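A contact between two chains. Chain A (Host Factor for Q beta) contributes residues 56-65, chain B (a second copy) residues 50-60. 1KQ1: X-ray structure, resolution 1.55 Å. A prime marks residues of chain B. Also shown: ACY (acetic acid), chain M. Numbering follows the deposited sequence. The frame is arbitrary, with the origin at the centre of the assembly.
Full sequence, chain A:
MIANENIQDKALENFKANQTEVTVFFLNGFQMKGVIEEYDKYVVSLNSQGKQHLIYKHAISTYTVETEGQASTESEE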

ATOM      1  N   TYR A  56       6.909  -9.434   6.113  1.00  4.16           N
ATOM      2  CA  TYR A  56       5.551  -9.601   5.577  1.00  6.86           C
ATOM      3  C   TYR A  56       5.586  -9.592   4.049  1.00  8.09           C
ATOM      4  O   TYR A  56       6.176  -8.701   3.392  1.00  8.06           O
ATOM      5  CB  TYR A  56       4.623  -8.465   6.004  1.00  5.67           C
ATOM      6  CG  TYR A  56       4.109  -8.612   7.391  1.00  7.26           C
ATOM      7  CD1 TYR A  56       3.201  -9.605   7.707  1.00  8.11           C
ATOM      8  CD2 TYR A  56       4.606  -7.824   8.428  1.00 12.42           C
ATOM      9  CE1 TYR A  56       2.819  -9.824   9.018  1.00  8.54           C
ATOM     10  CE2 TYR A  56       4.213  -8.027   9.742  1.00 12.10           C
ATOM     11  CZ  TYR A  56       3.317  -9.047  10.037  1.00 11.32           C
ATOM     12  OH  TYR A  56       2.979  -9.283  11.356  1.00 13.30           O
ATOM     13  N   LYS A  57       4.870 -10.538   3.442  1.00  6.31           N
ATOM     14  CA  LYS A  57       4.808 -10.569   1.995  1.00  5.33           C
ATOM     15  C   LYS A  57       4.137  -9.308   1.454  1.00  6.07           C
ATOM     16  O   LYS A  57       4.465  -8.886   0.345  1.00  7.70           O
ATOM     17  CB  LYS A  57       4.028 -11.812   1.522  1.00  6.17           C
ATOM     18  CG  LYS A  57       4.798 -13.109   1.705  1.00  7.19           C
ATOM     19  CD  LYS A  57       3.845 -14.269   1.324  1.00  9.16           C
ATOM     20  CE  LYS A  57       4.588 -15.600   1.359  1.00  9.52           C
ATOM     21  NZ  LYS A  57       3.655 -16.741   0.911  1.00 13.82           N
ATOM     22  N   HIS A  58       3.257  -8.700   2.252  1.00  6.65           N
ATOM     23  CA  HIS A  58       2.631  -7.461   1.767  1.00  7.49           C
ATOM     24  C   HIS A  58       3.662  -6.359   1.571  1.00  7.16           C
ATOM     25  O   HIS A  58       3.379  -5.371   0.884  1.00 10.41           O
ATOM     26  CB  HIS A  58       1.484  -6.991   2.685  1.00  5.94           C
ATOM     27  CG  HIS A  58       1.866  -6.617   4.086  1.00  6.48           C
ATOM     28  ND1 HIS A  58       1.159  -7.071   5.176  1.00  7.14           N
ATOM     29  CD2 HIS A  58       2.780  -5.735   4.577  1.00  8.17           C
ATOM     30  CE1 HIS A  58       1.621  -6.507   6.281  1.00  6.69           C
ATOM     31  NE2 HIS A  58       2.610  -5.687   5.938  1.00  6.63           N
ATOM     32  N   ALA A  59       4.857  -6.507   2.162  1.00  6.21           N
ATOM     33  CA  ALA A  59       5.895  -5.465   1.985  1.00  6.98           C
ATOM     34  C   ALA A  59       6.966  -5.839   0.932  1.00  6.83           C
ATOM     35  O   ALA A  59       7.913  -5.070   0.684  1.00  7.68           O
ATOM     36  CB  ALA A  59       6.578  -5.243   3.284  1.00  8.51           C
ATOM     37  N   ILE A  60       6.859  -7.020   0.324  1.00  6.15           N
ATOM     38  CA  ILE A  60       7.812  -7.463  -0.650  1.00  4.77           C
ATOM     39  C   ILE A  60       7.373  -7.140  -2.049  1.00  8.62           C
ATOM     40  O   ILE A  60       6.157  -7.267  -2.383  1.00  7.36           O
ATOM     41  CB  ILE A  60       7.986  -9.018  -0.557  1.00  4.79           C
ATOM     42  CG1 ILE A  60       8.548  -9.349   0.815  1.00  8.10           C
ATOM     43  CG2 ILE A  60       8.846  -9.569  -1.698  1.00  8.07           C
ATOM     44  CD1 ILE A  60       8.696 -10.906   1.013  1.00  9.14           C
ATOM     45  N   SER A  61       8.323  -6.672  -2.847  1.00  7.44           N
ATOM     46  CA  SER A  61       8.079  -6.405  -4.255  1.00  7.53           C
ATOM     47  C   SER A  61       8.547  -7.563  -5.126  1.00  8.39           C
ATOM     48  O   SER A  61       7.805  -8.097  -5.954  1.00 10.19           O
ATOM     49  CB  SER A  61       8.868  -5.172  -4.725  1.00 12.91           C
ATOM     50  OG  SER A  61       8.804  -5.119  -6.133  1.00 23.05           O
ATOM     51  N   THR A  62       9.793  -7.993  -4.893  1.00  8.66           N
ATOM     52  CA  THR A  62      10.398  -8.978  -5.779  1.00 13.81           C
ATOM     53  C   THR A  62      11.384  -9.878  -5.053  1.00 11.16           C
ATOM     54  O   THR A  62      12.000  -9.454  -4.069  1.00 10.95           O
ATOM     55  CB  THR A  62      11.259  -8.222  -6.853  1.00 12.64           C
ATOM     56  OG1 THR A  62      10.475  -7.236  -7.546  1.00 17.08           O
ATOM     57  CG2 THR A  62      11.816  -9.168  -7.881  1.00 16.94           C
ATOM     58  N   TYR A  63      11.517 -11.117  -5.540  1.00  9.47           N
ATOM     59  CA  TYR A  63      12.554 -12.017  -5.067  1.00 11.40           C
ATOM     60  C   TYR A  63      13.464 -12.137  -6.294  1.00 12.78           C
ATOM     61  O   TYR A  63      13.022 -12.531  -7.401  1.00 11.12           O
ATOM     62  CB  TYR A  63      12.024 -13.421  -4.752  1.00  9.72           C
ATOM     63  CG  TYR A  63      10.985 -13.472  -3.694  1.00 10.39           C
ATOM     64  CD1 TYR A  63      11.302 -13.645  -2.351  1.00  9.82           C
ATOM     65  CD2 TYR A  63       9.645 -13.421  -4.052  1.00 10.69           C
ATOM     66  CE1 TYR A  63      10.321 -13.783  -1.384  1.00 11.71           C
ATOM     67  CE2 TYR A  63       8.629 -13.551  -3.088  1.00 11.21           C
ATOM     68  CZ  TYR A  63       8.973 -13.740  -1.742  1.00  9.77           C
ATOM     69  OH  TYR A  63       7.982 -13.874  -0.776  1.00 10.71           O
ATOM     70  N   THR A  64      14.724 -11.779  -6.128  1.00 13.46           N
ATOM     71  CA  THR A  64      15.661 -11.903  -7.221  1.00 18.67           C
ATOM     72  C   THR A  64      16.516 -13.099  -6.889  1.00 14.89           C
ATOM     73  O   THR A  64      17.022 -13.245  -5.763  1.00 14.00           O
ATOM     74  CB  THR A  64      16.543 -10.670  -7.387  1.00 24.06           C
ATOM     75  OG1 THR A  64      15.724  -9.548  -7.764  1.00 29.42           O
ATOM     76  CG2 THR A  64      17.575 -10.922  -8.466  1.00 29.07           C
ATOM     77  N   VAL A  65      16.643 -13.989  -7.861  1.00 17.55           N
ATOM     78  CA  VAL A  65      17.419 -15.202  -7.653  1.00 21.94           C
ATOM     79  C   VAL A  65      18.880 -14.975  -8.002  1.00 29.53           C
ATOM     80  O   VAL A  65      19.745 -15.111  -7.108  1.00 34.46           O
ATOM     81  CB  VAL A  65      16.889 -16.353  -8.532  1.00 25.36           C
ATOM     82  CG1 VAL A  65      17.662 -17.633  -8.231  1.00 33.46           C
ATOM     83  CG2 VAL A  65      15.412 -16.545  -8.309  1.00 30.62           C
TER
ATOM     84  N   GLY B  50      19.863 -11.493 -17.257  1.00 28.87           N
ATOM     85  CA  GLY B  50      20.408 -12.754 -16.801  1.00 30.37           C
ATOM     86  C   GLY B  50      19.919 -13.336 -15.498  1.00 35.41           C
ATOM     87  O   GLY B  50      20.437 -14.363 -15.051  1.00 34.06           O
ATOM     88  N   LYS B  51      18.941 -12.692 -14.868  1.00 25.20           N
ATOM     89  CA  LYS B  51      18.421 -13.225 -13.622  1.00 24.86           C
ATOM     90  C   LYS B  51      16.902 -13.378 -13.649  1.00 15.16           C
ATOM     91  O   LYS B  51      16.210 -12.684 -14.389  1.00 20.75           O
ATOM     92  CB  LYS B  51      18.782 -12.321 -12.439  1.00 28.23           C
ATOM     93  CG  LYS B  51      20.257 -12.310 -12.093  1.00 34.84           C
ATOM     94  CD  LYS B  51      20.508 -11.418 -10.884  1.00 31.75           C
ATOM     95  CE  LYS B  51      20.205  -9.961 -11.200  1.00 44.49           C
ATOM     96  NZ  LYS B  51      20.796  -9.030 -10.196  1.00 51.26           N
ATOM     97  N   GLN B  52      16.439 -14.316 -12.829  1.00 16.99           N
ATOM     98  CA  GLN B  52      15.014 -14.579 -12.628  1.00 18.85           C
ATOM     99  C   GLN B  52      14.508 -13.616 -11.529  1.00 19.40           C
ATOM    100  O   GLN B  52      15.190 -13.394 -10.522  1.00 21.35           O
ATOM    101  CB  GLN B  52      14.791 -15.999 -12.113  1.00 22.58           C
ATOM    102  CG  GLN B  52      15.094 -17.099 -13.129  1.00 36.47           C
ATOM    103  CD  GLN B  52      14.734 -18.481 -12.588  1.00 40.34           C
ATOM    104  OE1 GLN B  52      15.409 -19.012 -11.697  1.00 52.54           O
ATOM    105  NE2 GLN B  52      13.651 -19.057 -13.107  1.00 47.66           N
ATOM    106  N   HIS B  53      13.318 -13.052 -11.734  1.00 16.23           N
ATOM    107  CA  HIS B  53      12.704 -12.180 -10.733  1.00 14.60           C
ATOM    108  C   HIS B  53      11.268 -12.641 -10.503  1.00 15.71           C
ATOM    109  O   HIS B  53      10.503 -12.742 -11.457  1.00 19.85           O
ATOM    110  CB  HIS B  53      12.657 -10.736 -11.197  1.00 15.75           C
ATOM    111  CG  HIS B  53      13.995 -10.177 -11.563  1.00 17.70           C
ATOM    112  ND1 HIS B  53      14.596 -10.448 -12.774  1.00 17.58           N
ATOM    113  CD2 HIS B  53      14.877  -9.423 -10.859  1.00 22.27           C
ATOM    114  CE1 HIS B  53      15.795  -9.892 -12.797  1.00 16.55           C
ATOM    115  NE2 HIS B  53      15.992  -9.267 -11.649  1.00 19.85           N
ATOM    116  N   LEU B  54      10.904 -12.950  -9.262  1.00 10.21           N
ATOM    117  CA  LEU B  54       9.534 -13.332  -8.988  1.00 11.12           C
ATOM    118  C   LEU B  54       8.924 -12.053  -8.375  1.00  7.68           C
ATOM    119  O   LEU B  54       9.348 -11.629  -7.296  1.00  9.88           O
ATOM    120  CB  LEU B  54       9.506 -14.465  -7.994  1.00 14.18           C
ATOM    121  CG  LEU B  54       8.088 -14.923  -7.676  1.00 19.93           C
ATOM    122  CD1 LEU B  54       7.430 -15.448  -8.953  1.00 20.83           C
ATOM    123  CD2 LEU B  54       8.160 -16.035  -6.592  1.00 28.11           C
ATOM    124  N   ILE B  55       7.970 -11.470  -9.106  1.00  7.64           N
ATOM    125  CA  ILE B  55       7.392 -10.170  -8.739  1.00  7.22           C
ATOM    126  C   ILE B  55       5.947 -10.300  -8.313  1.00  9.64           C
ATOM    127  O   ILE B  55       5.157 -10.962  -8.981  1.00  9.39           O
ATOM    128  CB  ILE B  55       7.443  -9.209  -9.960  1.00  7.89           C
ATOM    129  CG1 ILE B  55       8.883  -8.996 -10.458  1.00 11.65           C
ATOM    130  CG2 ILE B  55       6.888  -7.832  -9.544  1.00  9.40           C
ATOM    131  CD1 ILE B  55       8.978  -8.332 -11.801  1.00 13.66           C
ATOM    132  N   TYR B  56       5.592  -9.709  -7.178  1.00  7.72           N
ATOM    133  CA  TYR B  56       4.211  -9.722  -6.754  1.00  7.10           C
ATOM    134  C   TYR B  56       3.416  -8.680  -7.524  1.00  8.98           C
ATOM    135  O   TYR B  56       3.854  -7.530  -7.598  1.00  8.82           O
ATOM    136  CB  TYR B  56       4.058  -9.388  -5.270  1.00  7.14           C
ATOM    137  CG  TYR B  56       4.414 -10.523  -4.345  1.00  7.81           C
ATOM    138  CD1 TYR B  56       3.628 -11.671  -4.279  1.00  9.99           C
ATOM    139  CD2 TYR B  56       5.500 -10.428  -3.517  1.00  9.63           C
ATOM    140  CE1 TYR B  56       3.938 -12.718  -3.388  1.00  9.66           C
ATOM    141  CE2 TYR B  56       5.823 -11.461  -2.633  1.00 10.56           C
ATOM    142  CZ  TYR B  56       5.031 -12.600  -2.582  1.00  8.87           C
ATOM    143  OH  TYR B  56       5.382 -13.619  -1.707  1.00 11.79           O
ATOM    144  N   LYS B  57       2.276  -9.079  -8.086  1.00  8.47           N
ATOM    145  CA  LYS B  57       1.431  -8.110  -8.789  1.00  9.45           C
ATOM    146  C   LYS B  57       1.023  -6.965  -7.863  1.00  7.28           C
ATOM    147  O   LYS B  57       0.792  -5.853  -8.345  1.00  9.51           O
ATOM    148  CB  LYS B  57       0.178  -8.812  -9.366  1.00 11.52           C
ATOM    149  CG  LYS B  57       0.497  -9.663 -10.579  1.00 11.38           C
ATOM    150  CD  LYS B  57      -0.768 -10.361 -11.033  1.00 12.54           C
ATOM    151  CE  LYS B  57      -0.541 -11.159 -12.306  1.00 17.68           C
ATOM    152  NZ  LYS B  57      -1.865 -11.730 -12.757  1.00 20.32           N
ATOM    153  N   HIS B  58       0.981  -7.198  -6.546  1.00  7.37           N
ATOM    154  CA  HIS B  58       0.598  -6.107  -5.651  1.00  8.08           C
ATOM    155  C   HIS B  58       1.620  -4.976  -5.659  1.00  8.73           C
ATOM    156  O   HIS B  58       1.305  -3.839  -5.230  1.00 11.07           O
ATOM    157  CB  HIS B  58       0.348  -6.569  -4.176  1.00  8.39           C
ATOM    158  CG  HIS B  58       1.540  -7.167  -3.460  1.00  6.57           C
ATOM    159  ND1 HIS B  58       1.474  -8.417  -2.873  1.00 10.44           N
ATOM    160  CD2 HIS B  58       2.756  -6.658  -3.135  1.00 10.60           C
ATOM    161  CE1 HIS B  58       2.596  -8.646  -2.200  1.00 12.30           C
ATOM    162  NE2 HIS B  58       3.388  -7.594  -2.339  1.00  9.61           N
ATOM    163  N   ALA B  59       2.841  -5.266  -6.108  1.00  6.89           N
ATOM    164  CA  ALA B  59       3.876  -4.260  -6.162  1.00  5.99           C
ATOM    165  C   ALA B  59       4.040  -3.643  -7.545  1.00  6.10           C
ATOM    166  O   ALA B  59       4.915  -2.777  -7.750  1.00  9.66           O
ATOM    167  CB  ALA B  59       5.217  -4.917  -5.720  1.00  8.35           C
ATOM    168  N   ILE B  60       3.250  -4.095  -8.527  1.00  5.22           N
ATOM    169  CA  ILE B  60       3.386  -3.565  -9.871  1.00  6.68           C
ATOM    170  C   ILE B  60       2.393  -2.434 -10.084  1.00  7.60           C
ATOM    171  O   ILE B  60       1.226  -2.509  -9.671  1.00  8.55           O
ATOM    172  CB  ILE B  60       3.093  -4.670 -10.920  1.00  9.91           C
ATOM    173  CG1 ILE B  60       4.176  -5.738 -10.780  1.00  7.75           C
ATOM    174  CG2 ILE B  60       3.058  -4.079 -12.379  1.00  8.39           C
ATOM    175  CD1 ILE B  60       3.900  -6.967 -11.659  1.00 10.43           C
TER
HETATM  176  C   ACY M 601      -1.079  -9.650   5.884  1.00 20.70           C
HETATM  177  O   ACY M 601      -0.118 -10.179   6.433  1.00 16.91           O
HETATM  178  OXT ACY M 601      -0.993  -8.726   4.948  1.00 19.42           O
HETATM  179  CH3 ACY M 601      -2.484 -10.026   6.272  1.00 22.77           C

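Edge-to-edge strand pairing is a common way for identical subunits to join, and this contact illustrates it well. Strand 60-64 of chain A runs antiparallel to the chain B strand that includes His53′ to Tyr56′, their directions 160° apart. Tyr63 and Leu54′ form the hydrogen-bonded pair at the centre: Tyr63 N donates to Leu54′ O (2.8 Å), and Leu54′ N returns a bond to Tyr63 O (2.9 Å). The ladder extends through Tyr56′ N to Ser61 O (3.0 Å) and Val65 N to Gln52′ O (3.1 Å).

Beyond the ladder, side chains take over. His58′, in a 3-10 segment, points toward chain A, and its NE2 donates to Ile60 O (2.8 Å), so an imidazole caters for a carbonyl that the strand pairing leaves free. Alternation along the strands puts Thr62, Thr64, His53′ and Ile55′ on one face, where Thr64 OG1 lies 3.2 Å from His53′ CD2. Tyr63 and Leu54′ share the other face, their CD2 atoms 3.9 Å apart. Tyrosine suits this buried setting doubly: the Tyr63 and Tyr56′ rings meet obliquely, CE2 to CE2 at 3.5 Å, while Tyr63 OH donates to Tyr56′ OH (2.8 Å). Ile60 CG2 adds apolar packing against Tyr56′ CE2 (3.7 Å). Small Ala59′ fits close to the backbone, its CB 3.5 Å from Ser61 CA. Together the stretches bury 734 Å².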